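Local coordinates for zinc-binding protein TroA (Treponema pallidum, PDB 1K0F) that captures zinc in the periplasm with high affinity and delivers it to the membrane permease of the TroABC transporter for import, at residues A[11-16]-A[24-29]; A[181-186]-A[203-208]; A[144-149]-A[262-267]; A[55-60]-A[68-73]. All blocks are in the same frame, centred on the assembly; numbering follows the deposited sequence.

Contacts 1 and 4 share one parallel sheet and join it to helices 10-20 and 67-73. Their centres lie about 15 Å apart, and Ile12 and Val16 of contact 1 pack on Leu56 of contact 4. Contact 2 lies across the centre of the chain from both, with about 34 Å between centres in each case. It joins strand 181-184 of a second sheet to helix 196-208. Contact 3 pairs the long helix 129-156 with helix 260-273, and Met263 touches Met11 of contact 1. Along the chain contact 1 comes first, then contact 4. Contact 2 falls inside the long loop that contact 3 closes. This fits two lobes bridged by a helical backbone, with zinc ligands on both lobes.

Contact 1 (A[11-16]-A[24-29]); sequences MIADAV and VHLKGL
Val16 turns CG1 to the side opposite its backbone N (chi1 165°), and Leu26 places CG in the same way (chi1 155°). These two settings make the side chains reach for each other, tip to tip. The contact belongs to a beta-alpha-beta unit. Strand 4-7, helix 10-20 and strand 25-28 follow one another, and the two strands lie parallel and adjacent. Strand 25-28 is an outermost strand of the four-stranded sheet.

Leu26 CD2 carries most of the contact, touching both Ala13 and Val16. Leu26 CD2 meets Val16 CG1 at 3.7 Å. On the next inward-facing position of the helix, Ala13 CB lies 4.2 Å from Leu26 CD2. The methyl group therefore sits in the notch between these two helix residues, one turn apart. Just before the strand, Val24 CG2 lies 4.1 Å from Val16 CG1, and these two side chains cross at a slant.

No hydrogen bond links helix to strand here; the side-chain contacts are apolar. Thr7 of the adjoining strand touches both Ala13 and Leu26, and Val117 of helix 107-124 touches Val16. The nearest approach of Leu26 CD2 is to a backbone atom, Ala13 O, at 3.5 Å.

Contact 2 (A[181-186]-A[203-208]); sequences EVKGLQ and AAFIAQ
Helix 196-208 packs on the two-stranded parallel sheet of strands 163-166 and 181-184, in the lobe that also carries the zinc ligand His168. The three touching residues are partly exposed, near the surface. Phe205 reaches from the helix to Lys183 and Glu181, which both point toward it from the strand.

Lys183 bends at chi2 (-98°) and again at its end, and this curls the chain along the ring. Lys183 CG lies 3.9 Å from Phe205 CE2. Lys183 CE stands over one face of the Phe205 ring, 4.3 Å above the plane and displaced toward the rim. Lys183 NZ comes closest, 3.3 Å from Phe205 CZ. Glu181 approaches the same end of the ring obliquely, with Glu181 OE2 4.0 Å from Phe205 CZ. The carboxylate and ring planes are nearly parallel, 4° apart.

The two charged groups also hold each other: Lys183 NZ and Glu181 OE2 form a salt bridge of 3.3 Å. The stronger partner of Glu181 OE2 is Arg209 NH1, in a salt bridge just past the helix segment. On the sheet, Val163 and Val165 touch Phe205 as well.

Both the chain of Lys183 and its NZ thus lie against the ring, and NZ also pairs with Glu181. With two cationic partners, the Glu181 carboxylate would probably remain ionised, and its link to Arg209 ties strand to helix end by charge.

Contact 3 (A[144-149]-A[262-267]); sequences DKLDAY and GMVTHN
Leu146 and Tyr149 of one helix meet Val264 and Thr265 of the other. Leu146 uses both of its methyl groups. Leu146 CD1 lies 3.8 Å from Val264 CG1, and Leu146 CD2 lies 4.0 Å from Val264 CB. The leucine fork therefore rests against the branch of the valine, the two side chains slanting across each other. Leu146 CD1 also approaches Thr265 OG1, at 4.0 Å.

Tyr149 passes Thr265 at about a right angle. Its outer end does the touching: Thr265 CG2 is 3.9 Å from Tyr149 OH and 4.0 Å from Tyr149 CE2. The methyl group lies obliquely to the ring. Thr265 sets CG2 opposite the backbone N (chi1 -71° for OG1), which presents the methyl to the tyrosine.

Both segments are helical and run almost parallel, 8° apart, with axes 10.5 Å from each other. Helix 129-156 is probably the helix that spans the two lobes, as in this family, whose members have a helical backbone. Helix 260-273 lies alongside it.

Further out, hydrogen bonds hold the polar ends. Thr265 OG1 bonds to Val261 O, one turn back in its own helix. Tyr149 OH bonds to Asp269 OD1, so the tyrosine grips the neighbouring helix beyond Thr265. Tyr260 and Val261 add to the packing around Leu146, and Val107 of helix 107-124 touches the same leucine. The side chain of Val264 is about 10 Å from that of the zinc ligand His102.

Contact 4 (A[55-60]-A[68-73]); sequences ILYNGL and EVFSKL
Tyr57 lies against Phe70 along most of its length. Its CG stands between the backbone N and the carbonyl carbon (chi1 68°), which lays the ring over that of Phe70. Tyr57 CB begins the contact, 3.7 Å from Phe70 CE2. Tyr57 CG follows at 3.5 Å from the same Phe70 CE2. Along one side of the ring, Tyr57 CD2 is also 3.5 Å from Phe70 CE2. Further on the partner changes, and Tyr57 CE2 lies 3.8 Å from Phe70 CD2. Tyr57 CZ still reaches Phe70 CD2, at 4.0 Å.

The two side chains run past each other in opposite directions. Phe70 CD2 sits over the centre of the tyrosine ring. The planes are inclined by 32°, an oblique pairing.

Ile55 supports the phenylalanine from the same strand as Tyr57. Ile55 CG2 is 3.5 Å from Phe70 CE1. The other branch ends in Ile55 CD1, which meets Leu73 CD2 at 3.5 Å and crosses that side chain at about a right angle.

Strand 54-57, helix 67-73 and strand 78-81 form a beta-alpha-beta unit. The N-to-C directions of segments 55-57 and 68-73 differ by 141°. Leu49 of helix 43-51 touches Ile55, Phe70 and Leu73. Val79 of strand 78-81 touches both Ile55 and Tyr57, while Leu56 turns away toward helix 107-124.

Contact 1 (A[11-16]-A[24-29])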
loop_
_atom_site.group_PDB
_atom_site.type_symbol
_atom_site.label_atom_id
_atom_site.label_comp_id
_atom_site.label_asym_id
_atom_site.label_seq_id
_atom_site.Cartn_x
_atom_site.Cartn_y
_atom_site.Cartn_z
ATOM N N MET A 11 1.369 -3.365 5.889
ATOM C CA MET A 11 0.115 -3.972 5.471
ATOM C C MET A 11 0.083 -5.459 5.770
ATOM O O MET A 11 -0.925 -5.980 6.248
ATOM C CB MET A 11 -0.118 -3.734 3.981
ATOM C CG MET A 11 -0.604 -2.326 3.654
ATOM S SD MET A 11 0.742 -1.109 3.552
ATOM C CE MET A 11 1.220 -1.328 1.887
ATOM N N ILE A 12 1.184 -6.146 5.484
ATOM C CA ILE A 12 1.284 -7.582 5.735
ATOM C C ILE A 12 1.280 -7.799 7.243
ATOM O O ILE A 12 0.555 -8.650 7.761
ATOM C CB ILE A 12 2.596 -8.163 5.148
ATOM C CG1 ILE A 12 2.608 -7.972 3.627
ATOM C CG2 ILE A 12 2.746 -9.619 5.553
ATOM C CD1 ILE A 12 3.627 -8.802 2.916
ATOM N N ALA A 13 2.101 -7.008 7.932
ATOM C CA ALA A 13 2.228 -7.079 9.383
ATOM C C ALA A 13 0.849 -6.981 10.007
ATOM O O ALA A 13 0.562 -7.638 11.014
ATOM C CB ALA A 13 3.115 -5.943 9.894
ATOM N N ASP A 14 -0.012 -6.161 9.413
ATOM C CA ASP A 14 -1.343 -6.020 9.951
ATOM C C ASP A 14 -2.086 -7.332 9.810
ATOM O O ASP A 14 -2.703 -7.809 10.758
ATOM C CB ASP A 14 -2.119 -4.928 9.243
ATOM C CG ASP A 14 -3.451 -4.671 9.896
ATOM O OD1 ASP A 14 -3.461 -4.101 11.011
ATOM O OD2 ASP A 14 -4.487 -5.054 9.311
ATOM N N ALA A 15 -2.016 -7.920 8.625
ATOM C CA ALA A 15 -2.695 -9.180 8.392
ATOM C C ALA A 15 -2.170 -10.230 9.364
ATOM O O ALA A 15 -2.923 -11.063 9.861
ATOM C CB ALA A 15 -2.476 -9.620 6.976
ATOM N N VAL A 16 -0.874 -10.181 9.643
ATOM C CA VAL A 16 -0.264 -11.126 10.563
ATOM C C VAL A 16 -0.854 -10.917 11.960
ATOM O O VAL A 16 -1.406 -11.837 12.550
ATOM C CB VAL A 16 1.273 -10.929 10.609
ATOM C CG1 VAL A 16 1.866 -11.634 11.816
ATOM C CG2 VAL A 16 1.901 -11.461 9.337
ATOM N N VAL A 24 2.774 -15.398 17.652
ATOM C CA VAL A 24 4.055 -15.268 16.987
ATOM C C VAL A 24 4.726 -13.999 17.443
ATOM O O VAL A 24 4.106 -13.129 18.047
ATOM C CB VAL A 24 3.932 -15.236 15.415
ATOM C CG1 VAL A 24 3.057 -16.366 14.935
ATOM C CG2 VAL A 24 3.369 -13.900 14.939
ATOM N N HIS A 25 6.017 -13.924 17.180
ATOM C CA HIS A 25 6.764 -12.736 17.497
ATOM C C HIS A 25 6.800 -12.107 16.120
ATOM O O HIS A 25 7.234 -12.749 15.162
ATOM C CB HIS A 25 8.156 -13.108 17.980
ATOM C CG HIS A 25 8.196 -13.485 19.423
ATOM N ND1 HIS A 25 8.440 -14.774 19.848
ATOM C CD2 HIS A 25 8.009 -12.749 20.545
ATOM C CE1 HIS A 25 8.407 -14.811 21.173
ATOM N NE2 HIS A 25 8.146 -13.596 21.618
ATOM N N LEU A 26 6.315 -10.877 16.006
ATOM C CA LEU A 26 6.273 -10.219 14.713
ATOM C C LEU A 26 7.146 -8.986 14.614
ATOM O O LEU A 26 7.203 -8.173 15.519
ATOM C CB LEU A 26 4.830 -9.852 14.373
ATOM C CG LEU A 26 4.592 -8.685 13.410
ATOM C CD1 LEU A 26 5.198 -8.996 12.045
ATOM C CD2 LEU A 26 3.092 -8.436 13.289
ATOM N N LYS A 27 7.828 -8.852 13.491
ATOM C CA LYS A 27 8.679 -7.704 13.282
ATOM C C LYS A 27 8.333 -7.034 11.955
ATOM O O LYS A 27 8.532 -7.611 10.882
ATOM C CB LYS A 27 10.153 -8.136 13.308
ATOM C CG LYS A 27 11.126 -7.103 12.736
ATOM C CD LYS A 27 11.591 -6.124 13.809
ATOM C CE LYS A 27 11.853 -4.710 13.250
ATOM N NZ LYS A 27 13.290 -4.348 13.358
ATOM N N GLY A 28 7.791 -5.826 12.038
ATOM C CA GLY A 28 7.454 -5.089 10.836
ATOM C C GLY A 28 8.707 -4.360 10.390
ATOM O O GLY A 28 9.130 -3.395 11.026
ATOM N N LEU A 29 9.316 -4.826 9.302
ATOM C CA LEU A 29 10.545 -4.214 8.794
ATOM C C LEU A 29 10.394 -2.790 8.259
ATOM O O LEU A 29 11.286 -1.960 8.441
ATOM C CB LEU A 29 11.153 -5.089 7.706
ATOM C CG LEU A 29 11.926 -6.289 8.257
ATOM C CD1 LEU A 29 12.815 -6.860 7.160
ATOM C CD2 LEU A 29 12.747 -5.860 9.464
#

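Contact 2 (A[181-186]-A[203-208])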
loop_
_atom_site.group_PDB
_atom_site.type_symbol
_atom_site.label_atom_id
_atom_site.label_comp_id
_atom_site.label_asym_id
_atom_site.label_seq_id
_atom_site.Cartn_x
_atom_site.Cartn_y
_atom_site.Cartn_z
ATOM N N GLU A 181 -10.050 8.838 -11.337
ATOM C CA GLU A 181 -9.098 9.208 -12.361
ATOM C C GLU A 181 -7.850 9.531 -11.555
ATOM O O GLU A 181 -7.735 10.602 -10.967
ATOM C CB GLU A 181 -9.581 10.440 -13.127
ATOM C CG GLU A 181 -8.532 11.043 -14.042
ATOM C CD GLU A 181 -9.066 11.340 -15.423
ATOM O OE1 GLU A 181 -10.070 10.707 -15.825
ATOM O OE2 GLU A 181 -8.478 12.207 -16.103
ATOM N N VAL A 182 -6.926 8.589 -11.495
ATOM C CA VAL A 182 -5.723 8.821 -10.727
ATOM C C VAL A 182 -4.531 9.240 -11.567
ATOM O O VAL A 182 -4.423 8.908 -12.747
ATOM C CB VAL A 182 -5.354 7.583 -9.916
ATOM C CG1 VAL A 182 -6.435 7.315 -8.891
ATOM C CG2 VAL A 182 -5.176 6.388 -10.836
ATOM N N LYS A 183 -3.641 9.991 -10.936
ATOM C CA LYS A 183 -2.433 10.476 -11.571
ATOM C C LYS A 183 -1.478 10.664 -10.414
ATOM O O LYS A 183 -1.907 10.989 -9.313
ATOM C CB LYS A 183 -2.689 11.818 -12.251
ATOM C CG LYS A 183 -3.657 11.759 -13.434
ATOM C CD LYS A 183 -2.902 11.702 -14.762
ATOM C CE LYS A 183 -3.822 11.846 -15.968
ATOM N NZ LYS A 183 -5.246 12.063 -15.555
ATOM N N GLY A 184 -0.192 10.461 -10.657
ATOM C CA GLY A 184 0.779 10.621 -9.593
ATOM C C GLY A 184 2.005 11.371 -10.059
ATOM O O GLY A 184 2.465 11.170 -11.178
ATOM N N LEU A 185 2.528 12.242 -9.203
ATOM C CA LEU A 185 3.712 13.019 -9.544
ATOM C C LEU A 185 4.900 12.097 -9.819
ATOM O O LEU A 185 5.778 12.429 -10.612
ATOM C CB LEU A 185 4.049 14.006 -8.418
ATOM C CG LEU A 185 4.908 15.212 -8.815
ATOM C CD1 LEU A 185 4.174 16.048 -9.841
ATOM C CD2 LEU A 185 5.239 16.036 -7.590
ATOM N N GLN A 186 4.928 10.940 -9.167
ATOM C CA GLN A 186 6.004 9.984 -9.382
ATOM C C GLN A 186 5.378 8.716 -9.951
ATOM O O GLN A 186 4.216 8.433 -9.684
ATOM C CB GLN A 186 6.719 9.690 -8.071
ATOM C CG GLN A 186 7.906 10.593 -7.812
ATOM C CD GLN A 186 8.985 9.899 -7.010
ATOM O OE1 GLN A 186 9.783 9.132 -7.554
ATOM N NE2 GLN A 186 9.023 10.166 -5.707
ATOM N N ALA A 203 0.622 19.865 -13.464
ATOM C CA ALA A 203 0.236 21.129 -12.857
ATOM C C ALA A 203 -0.937 21.721 -13.630
ATOM O O ALA A 203 -1.991 21.997 -13.062
ATOM C CB ALA A 203 1.412 22.088 -12.863
ATOM N N ALA A 204 -0.753 21.915 -14.931
ATOM C CA ALA A 204 -1.819 22.466 -15.755
ATOM C C ALA A 204 -3.029 21.542 -15.732
ATOM O O ALA A 204 -4.158 22.000 -15.642
ATOM C CB ALA A 204 -1.334 22.662 -17.190
ATOM N N PHE A 205 -2.784 20.238 -15.811
ATOM C CA PHE A 205 -3.857 19.259 -15.807
ATOM C C PHE A 205 -4.790 19.517 -14.640
ATOM O O PHE A 205 -6.007 19.542 -14.792
ATOM C CB PHE A 205 -3.293 17.857 -15.683
ATOM C CG PHE A 205 -4.289 16.867 -15.199
ATOM C CD1 PHE A 205 -5.371 16.509 -16.006
ATOM C CD2 PHE A 205 -4.163 16.298 -13.937
ATOM C CE1 PHE A 205 -6.322 15.591 -15.567
ATOM C CE2 PHE A 205 -5.105 15.375 -13.472
ATOM C CZ PHE A 205 -6.195 15.018 -14.296
ATOM N N ILE A 206 -4.189 19.721 -13.475
ATOM C CA ILE A 206 -4.919 19.981 -12.245
ATOM C C ILE A 206 -5.569 21.369 -12.301
ATOM O O ILE A 206 -6.628 21.596 -11.712
ATOM C CB ILE A 206 -3.966 19.892 -11.019
ATOM C CG1 ILE A 206 -3.390 18.482 -10.910
ATOM C CG2 ILE A 206 -4.710 20.231 -9.739
ATOM C CD1 ILE A 206 -2.072 18.434 -10.175
ATOM N N ALA A 207 -4.938 22.295 -13.016
ATOM C CA ALA A 207 -5.472 23.652 -13.130
ATOM C C ALA A 207 -6.596 23.705 -14.162
ATOM O O ALA A 207 -7.547 24.475 -14.025
ATOM C CB ALA A 207 -4.366 24.616 -13.516
ATOM N N GLN A 208 -6.473 22.880 -15.194
ATOM C CA GLN A 208 -7.468 22.818 -16.240
ATOM C C GLN A 208 -8.721 22.186 -15.648
ATOM O O GLN A 208 -9.798 22.776 -15.684
ATOM C CB GLN A 208 -6.941 21.977 -17.400
ATOM C CG GLN A 208 -6.612 22.806 -18.632
ATOM C CD GLN A 208 -5.196 22.587 -19.137
ATOM O OE1 GLN A 208 -4.585 23.488 -19.734
ATOM N NE2 GLN A 208 -4.665 21.387 -18.911
#

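Contact 3 (A[144-149]-A[262-267])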
loop_
_atom_site.group_PDB
_atom_site.type_symbol
_atom_site.label_atom_id
_atom_site.label_comp_id
_atom_site.label_asym_id
_atom_site.label_seq_id
_atom_site.Cartn_x
_atom_site.Cartn_y
_atom_site.Cartn_z
ATOM N N ASP A 144 -13.792 -7.099 3.787
ATOM C CA ASP A 144 -15.039 -6.982 3.048
ATOM C C ASP A 144 -15.758 -5.671 3.367
ATOM O O ASP A 144 -16.070 -4.885 2.470
ATOM C CB ASP A 144 -15.932 -8.186 3.368
ATOM C CG ASP A 144 -15.421 -9.470 2.730
ATOM O OD1 ASP A 144 -15.983 -10.557 2.996
ATOM O OD2 ASP A 144 -14.446 -9.385 1.957
ATOM N N LYS A 145 -16.031 -5.427 4.640
ATOM C CA LYS A 145 -16.692 -4.186 5.009
ATOM C C LYS A 145 -15.857 -3.034 4.457
ATOM O O LYS A 145 -16.399 -2.061 3.937
ATOM C CB LYS A 145 -16.800 -4.062 6.529
ATOM C CG LYS A 145 -18.160 -4.434 7.099
ATOM C CD LYS A 145 -18.084 -4.635 8.617
ATOM C CE LYS A 145 -18.204 -6.109 9.013
ATOM N NZ LYS A 145 -17.898 -7.038 7.875
ATOM N N LEU A 146 -14.534 -3.160 4.554
ATOM C CA LEU A 146 -13.619 -2.117 4.080
ATOM C C LEU A 146 -13.760 -1.870 2.584
ATOM O O LEU A 146 -13.863 -0.724 2.135
ATOM C CB LEU A 146 -12.160 -2.481 4.401
ATOM C CG LEU A 146 -11.071 -1.494 3.938
ATOM C CD1 LEU A 146 -11.495 -0.064 4.230
ATOM C CD2 LEU A 146 -9.765 -1.798 4.646
ATOM N N ASP A 147 -13.752 -2.941 1.806
ATOM C CA ASP A 147 -13.891 -2.779 0.377
ATOM C C ASP A 147 -15.242 -2.145 0.077
ATOM O O ASP A 147 -15.359 -1.277 -0.787
ATOM C CB ASP A 147 -13.799 -4.121 -0.332
ATOM C CG ASP A 147 -13.975 -3.983 -1.818
ATOM O OD1 ASP A 147 -12.958 -3.817 -2.525
ATOM O OD2 ASP A 147 -15.136 -4.032 -2.272
ATOM N N ALA A 148 -16.265 -2.584 0.799
ATOM C CA ALA A 148 -17.608 -2.062 0.597
ATOM C C ALA A 148 -17.614 -0.572 0.862
ATOM O O ALA A 148 -18.018 0.220 0.012
ATOM C CB ALA A 148 -18.581 -2.763 1.527
ATOM N N TYR A 149 -17.147 -0.210 2.051
ATOM C CA TYR A 149 -17.079 1.173 2.502
ATOM C C TYR A 149 -16.366 2.061 1.491
ATOM O O TYR A 149 -16.886 3.101 1.101
ATOM C CB TYR A 149 -16.366 1.215 3.857
ATOM C CG TYR A 149 -16.080 2.594 4.416
ATOM C CD1 TYR A 149 -16.985 3.224 5.273
ATOM C CD2 TYR A 149 -14.874 3.245 4.139
ATOM C CE1 TYR A 149 -16.695 4.461 5.848
ATOM C CE2 TYR A 149 -14.575 4.482 4.708
ATOM C CZ TYR A 149 -15.487 5.080 5.561
ATOM O OH TYR A 149 -15.182 6.286 6.148
ATOM N N GLY A 262 -7.786 0.895 8.881
ATOM C CA GLY A 262 -7.770 2.320 9.156
ATOM C C GLY A 262 -6.948 3.119 8.170
ATOM O O GLY A 262 -7.327 4.224 7.780
ATOM N N MET A 263 -5.819 2.566 7.753
ATOM C CA MET A 263 -4.955 3.254 6.808
ATOM C C MET A 263 -5.741 3.598 5.557
ATOM O O MET A 263 -5.646 4.711 5.034
ATOM C CB MET A 263 -3.770 2.372 6.418
ATOM C CG MET A 263 -3.145 2.740 5.070
ATOM S SD MET A 263 -2.934 1.331 3.959
ATOM C CE MET A 263 -1.410 1.819 3.096
ATOM N N VAL A 264 -6.503 2.617 5.079
ATOM C CA VAL A 264 -7.327 2.775 3.881
ATOM C C VAL A 264 -8.569 3.630 4.164
ATOM O O VAL A 264 -9.061 4.353 3.285
ATOM C CB VAL A 264 -7.771 1.401 3.334
ATOM C CG1 VAL A 264 -8.705 1.588 2.160
ATOM C CG2 VAL A 264 -6.555 0.598 2.924
ATOM N N THR A 265 -9.077 3.546 5.391
ATOM C CA THR A 265 -10.239 4.329 5.748
ATOM C C THR A 265 -9.792 5.761 5.720
ATOM O O THR A 265 -10.507 6.635 5.240
ATOM C CB THR A 265 -10.747 3.996 7.151
ATOM O OG1 THR A 265 -11.346 2.696 7.136
ATOM C CG2 THR A 265 -11.791 5.004 7.576
ATOM N N HIS A 266 -8.593 6.004 6.234
ATOM C CA HIS A 266 -8.064 7.350 6.250
ATOM C C HIS A 266 -7.975 7.844 4.827
ATOM O O HIS A 266 -8.323 8.985 4.529
ATOM C CB HIS A 266 -6.663 7.397 6.842
ATOM C CG HIS A 266 -5.851 8.553 6.344
ATOM N ND1 HIS A 266 -5.783 9.755 7.012
ATOM C CD2 HIS A 266 -5.167 8.724 5.187
ATOM C CE1 HIS A 266 -5.083 10.613 6.291
ATOM N NE2 HIS A 266 -4.707 10.013 5.179
ATOM N N ASN A 267 -7.490 6.973 3.954
ATOM C CA ASN A 267 -7.313 7.331 2.555
ATOM C C ASN A 267 -8.595 7.839 1.908
ATOM O O ASN A 267 -8.689 9.016 1.569
ATOM C CB ASN A 267 -6.736 6.135 1.784
ATOM C CG ASN A 267 -5.194 6.102 1.813
ATOM O OD1 ASN A 267 -4.549 6.835 2.574
ATOM N ND2 ASN A 267 -4.608 5.246 0.982
#

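Contact 4 (A[55-60]-A[68-73])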
loop_
_atom_site.group_PDB
_atom_site.type_symbol
_atom_site.label_atom_id
_atom_site.label_comp_id
_atom_site.label_asym_id
_atom_site.label_seq_id
_atom_site.Cartn_x
_atom_site.Cartn_y
_atom_site.Cartn_z
ATOM N N ILE A 55 9.155 -15.367 6.587
ATOM C CA ILE A 55 9.389 -14.052 6.010
ATOM C C ILE A 55 8.252 -13.752 5.042
ATOM O O ILE A 55 7.926 -14.568 4.174
ATOM C CB ILE A 55 10.723 -13.970 5.251
ATOM C CG1 ILE A 55 11.888 -13.928 6.243
ATOM C CG2 ILE A 55 10.749 -12.709 4.396
ATOM C CD1 ILE A 55 13.245 -14.032 5.579
ATOM N N LEU A 56 7.650 -12.575 5.211
ATOM C CA LEU A 56 6.525 -12.155 4.387
ATOM C C LEU A 56 6.778 -10.841 3.666
ATOM O O LEU A 56 7.215 -9.855 4.260
ATOM C CB LEU A 56 5.263 -12.028 5.246
ATOM C CG LEU A 56 4.618 -13.334 5.722
ATOM C CD1 LEU A 56 3.363 -13.021 6.525
ATOM C CD2 LEU A 56 4.291 -14.214 4.531
ATOM N N TYR A 57 6.490 -10.845 2.373
ATOM C CA TYR A 57 6.653 -9.664 1.557
ATOM C C TYR A 57 5.645 -9.682 0.411
ATOM O O TYR A 57 5.084 -10.725 0.064
ATOM C CB TYR A 57 8.091 -9.567 1.035
ATOM C CG TYR A 57 8.515 -10.626 0.034
ATOM C CD1 TYR A 57 8.680 -11.959 0.416
ATOM C CD2 TYR A 57 8.831 -10.271 -1.284
ATOM C CE1 TYR A 57 9.148 -12.901 -0.478
ATOM C CE2 TYR A 57 9.303 -11.213 -2.188
ATOM C CZ TYR A 57 9.459 -12.524 -1.781
ATOM O OH TYR A 57 9.907 -13.454 -2.694
ATOM N N ASN A 58 5.407 -8.509 -0.157
ATOM C CA ASN A 58 4.465 -8.334 -1.246
ATOM C C ASN A 58 4.651 -9.276 -2.431
ATOM O O ASN A 58 3.876 -10.217 -2.651
ATOM C CB ASN A 58 4.565 -6.899 -1.754
ATOM C CG ASN A 58 3.241 -6.344 -2.200
ATOM O OD1 ASN A 58 2.208 -6.600 -1.569
ATOM N ND2 ASN A 58 3.254 -5.574 -3.282
ATOM N N GLY A 59 5.713 -8.994 -3.177
ATOM C CA GLY A 59 6.007 -9.718 -4.389
ATOM C C GLY A 59 5.670 -8.640 -5.401
ATOM O O GLY A 59 5.851 -7.454 -5.107
ATOM N N LEU A 60 5.159 -9.016 -6.563
ATOM C CA LEU A 60 4.809 -8.031 -7.571
ATOM C C LEU A 60 5.877 -6.943 -7.672
ATOM O O LEU A 60 5.589 -5.780 -7.945
ATOM C CB LEU A 60 3.453 -7.412 -7.242
ATOM C CG LEU A 60 2.296 -8.408 -7.112
ATOM C CD1 LEU A 60 0.985 -7.654 -7.199
ATOM C CD2 LEU A 60 2.374 -9.462 -8.218
ATOM N N GLU A 68 17.871 -9.857 -3.768
ATOM C CA GLU A 68 19.075 -10.569 -3.358
ATOM C C GLU A 68 18.875 -11.142 -1.957
ATOM O O GLU A 68 18.919 -12.357 -1.764
ATOM C CB GLU A 68 20.276 -9.615 -3.363
ATOM C CG GLU A 68 21.559 -10.205 -3.949
ATOM C CD GLU A 68 21.689 -10.008 -5.462
ATOM O OE1 GLU A 68 22.043 -10.988 -6.162
ATOM O OE2 GLU A 68 21.446 -8.878 -5.949
ATOM N N VAL A 69 18.630 -10.260 -0.992
ATOM C CA VAL A 69 18.422 -10.659 0.401
ATOM C C VAL A 69 17.380 -11.765 0.561
ATOM O O VAL A 69 17.550 -12.664 1.379
ATOM C CB VAL A 69 17.983 -9.458 1.291
ATOM C CG1 VAL A 69 18.684 -9.528 2.635
ATOM C CG2 VAL A 69 18.296 -8.132 0.603
ATOM N N PHE A 70 16.302 -11.700 -0.214
ATOM C CA PHE A 70 15.255 -12.713 -0.125
ATOM C C PHE A 70 15.647 -14.008 -0.832
ATOM O O PHE A 70 15.810 -15.040 -0.184
ATOM C CB PHE A 70 13.946 -12.175 -0.707
ATOM C CG PHE A 70 13.208 -11.255 0.226
ATOM C CD1 PHE A 70 13.340 -11.378 1.602
ATOM C CD2 PHE A 70 12.389 -10.251 -0.274
ATOM C CE1 PHE A 70 12.667 -10.512 2.469
ATOM C CE2 PHE A 70 11.710 -9.378 0.585
ATOM C CZ PHE A 70 11.852 -9.511 1.958
ATOM N N SER A 71 15.800 -13.954 -2.153
ATOM C CA SER A 71 16.179 -15.135 -2.922
ATOM C C SER A 71 17.272 -15.895 -2.175
ATOM O O SER A 71 17.368 -17.120 -2.256
ATOM C CB SER A 71 16.659 -14.730 -4.331
ATOM O OG SER A 71 18.051 -14.447 -4.368
ATOM N N LYS A 72 18.080 -15.160 -1.421
ATOM C CA LYS A 72 19.160 -15.757 -0.653
ATOM C C LYS A 72 18.649 -16.477 0.600
ATOM O O LYS A 72 18.935 -17.657 0.808
ATOM C CB LYS A 72 20.168 -14.675 -0.257
ATOM C CG LYS A 72 21.021 -14.175 -1.420
ATOM C CD LYS A 72 21.676 -12.829 -1.111
ATOM C CE LYS A 72 22.937 -12.603 -1.949
ATOM N NZ LYS A 72 22.756 -12.963 -3.390
ATOM N N LEU A 73 17.892 -15.760 1.425
ATOM C CA LEU A 73 17.352 -16.322 2.661
ATOM C C LEU A 73 16.250 -17.345 2.401
ATOM O O LEU A 73 15.842 -18.076 3.307
ATOM C CB LEU A 73 16.818 -15.200 3.557
ATOM C CG LEU A 73 17.652 -14.882 4.806
ATOM C CD1 LEU A 73 18.769 -13.913 4.452
ATOM C CD2 LEU A 73 16.761 -14.291 5.889
#